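Local coordinates for putative low molecular weight protein-tyrosine-phosphatase slr0328 (Synechocystis sp., PDB 5O7B) that probably removes phosphate from phosphotyrosine in proteins, as a low molecular weight protein-tyrosine phosphatase, at residues F146-V149 with I150-E154. Sequence-based numbering, arbitrary orientation.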
loop_
_atom_site.group_PDB
_atom_site.type_symbol
_atom_site.label_atom_id
_atom_site.label_comp_id
_atom_site.label_asym_id
_atom_site.label_seq_id
_atom_site.Cartn_x
_atom_site.Cartn_y
_atom_site.Cartn_z
ATOM N N PHE A 146 -5.306 10.901 1.714
ATOM C CA PHE A 146 -4.357 10.030 2.399
ATOM C C PHE A 146 -5.046 9.209 3.479
ATOM O O PHE A 146 -4.725 8.030 3.668
ATOM C CB PHE A 146 -3.215 10.857 2.981
ATOM C CG PHE A 146 -2.204 11.282 1.952
ATOM C CD1 PHE A 146 -2.430 12.396 1.156
ATOM C CD2 PHE A 146 -1.040 10.551 1.762
ATOM C CE1 PHE A 146 -1.506 12.782 0.197
ATOM C CE2 PHE A 146 -0.117 10.927 0.806
ATOM C CZ PHE A 146 -0.349 12.045 0.022
ATOM N N GLU A 147 -6.000 9.812 4.194
ATOM C CA GLU A 147 -6.739 9.059 5.198
ATOM C C GLU A 147 -7.611 7.996 4.545
ATOM O O GLU A 147 -7.766 6.900 5.096
ATOM C CB GLU A 147 -7.587 9.998 6.067
ATOM C CG GLU A 147 -6.865 11.230 6.571
ATOM C CD GLU A 147 -6.479 11.132 8.018
ATOM O OE1 GLU A 147 -6.584 10.038 8.590
ATOM O OE2 GLU A 147 -6.061 12.150 8.596
ATOM N N HIS A 148 -8.173 8.289 3.362
ATOM C CA HIS A 148 -8.971 7.283 2.663
ATOM C C HIS A 148 -8.132 6.072 2.299
ATOM O O HIS A 148 -8.598 4.936 2.419
ATOM C CB HIS A 148 -9.627 7.856 1.402
ATOM C CG HIS A 148 -10.842 7.087 0.957
ATOM N ND1 HIS A 148 -10.916 6.440 -0.256
ATOM C CD2 HIS A 148 -12.026 6.851 1.575
ATOM C CE1 HIS A 148 -12.094 5.846 -0.373
ATOM N NE2 HIS A 148 -12.788 6.080 0.725
ATOM N N VAL A 149 -6.900 6.294 1.834
ATOM C CA VAL A 149 -5.991 5.176 1.582
ATOM C C VAL A 149 -5.876 4.306 2.828
ATOM O O VAL A 149 -6.005 3.078 2.766
ATOM C CB VAL A 149 -4.615 5.691 1.120
ATOM C CG1 VAL A 149 -3.583 4.583 1.177
ATOM C CG2 VAL A 149 -4.702 6.275 -0.287
ATOM N N ILE A 150 -5.673 4.936 3.985
ATOM C CA ILE A 150 -5.545 4.178 5.226
ATOM C C ILE A 150 -6.845 3.455 5.557
ATOM O O ILE A 150 -6.833 2.288 5.969
ATOM C CB ILE A 150 -5.096 5.103 6.373
ATOM C CG1 ILE A 150 -3.802 5.830 5.988
ATOM C CG2 ILE A 150 -4.950 4.324 7.678
ATOM C CD1 ILE A 150 -2.539 5.010 6.220
ATOM N N ASP A 151 -7.982 4.134 5.378
ATOM C CA ASP A 151 -9.287 3.514 5.604
ATOM C C ASP A 151 -9.455 2.240 4.788
ATOM O O ASP A 151 -9.983 1.234 5.283
ATOM C CB ASP A 151 -10.401 4.497 5.246
ATOM C CG ASP A 151 -10.383 5.740 6.099
ATOM O OD1 ASP A 151 -9.767 5.709 7.181
ATOM O OD2 ASP A 151 -10.990 6.749 5.679
ATOM N N LEU A 152 -9.031 2.274 3.520
ATOM C CA LEU A 152 -9.193 1.114 2.652
ATOM C C LEU A 152 -8.258 -0.014 3.057
ATOM O O LEU A 152 -8.633 -1.190 2.961
ATOM C CB LEU A 152 -8.970 1.512 1.183
ATOM C CG LEU A 152 -9.857 2.673 0.705
ATOM C CD1 LEU A 152 -9.576 3.134 -0.716
ATOM C CD2 LEU A 152 -11.306 2.289 0.829
ATOM N N LEU A 153 -7.050 0.324 3.526
ATOM C CA LEU A 153 -6.082 -0.695 3.905
ATOM C C LEU A 153 -6.407 -1.324 5.250
ATOM O O LEU A 153 -6.127 -2.507 5.454
ATOM C CB LEU A 153 -4.671 -0.105 3.920
ATOM C CG LEU A 153 -4.126 0.258 2.537
ATOM C CD1 LEU A 153 -2.839 1.050 2.643
ATOM C CD2 LEU A 153 -3.918 -0.984 1.679
ATOM N N GLU A 154 -6.994 -0.568 6.176
ATOM C CA GLU A 154 -7.446 -1.179 7.419
ATOM C C GLU A 154 -8.596 -2.156 7.168
ATOM O O GLU A 154 -8.688 -3.186 7.843
ATOM C CB GLU A 154 -7.830 -0.092 8.430
ATOM C CG GLU A 154 -6.610 0.627 9.023
ATOM C CD GLU A 154 -6.949 1.701 10.054
ATOM O OE1 GLU A 154 -7.986 2.384 9.919
ATOM O OE2 GLU A 154 -6.152 1.871 11.004
#
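His148 and Leu152 meet one turn apart on the alpha helix 143-156 of this low molecular weight phosphatase fold. The imidazole projects outward from the helix. With CG anti to the backbone N and beside the carbonyl carbon (chi1 -157°), the ring leans to the Leu152 side. Leu152 CD2 lies over one face of the ring and makes a CH-pi contact, 4.2 Å from the centroid of the His148 ring. Leu152 CD1 reaches the ND1-CE1 side of the ring and sits 3.6 Å from His148 ND1. The backbone ties the same pair together, because Leu152 N donates to His148 O. Leu152 also touches Phe130 and Pro136 in nearby loops.

Asp151 N bonds to Glu147 O at 2.8 Å. The Asp151 carboxylate folds back toward the same carbonyl, so that OD1 lies 3.1 Å from Glu147 O. Both atoms are acceptors, and this close approach is probably unfavourable by itself. A salt bridge from Asp151 OD1 to Lys72 likely offsets it. Lys72 also pairs with Glu154 OE1, so one ammonium group serves two acids of the helix. An alanine here removes the carboxylate, and Lys72 would probably be left with Glu154 as the remaining acid of the two, its ammonium group less firmly placed.

The side of the helix facing helices 26-37 and 65-68 carries Val149, Ile150 and Leu153. Leu153 follows Val149 one turn on, and the two side chains project alongside each other in the same direction. Ile150 and Leu153 pack on Ala29 of helix 26-37, and Val149 and Ile150 on Met67 of helix 65-68. Val149 lies near Arg26, assigned to the active site by similarity, so this side of the helix borders the probable catalytic region. Val149 turns CG1 anti to its own N (chi1 166°), and this methyl meets Leu153 CD1 at 3.9 Å.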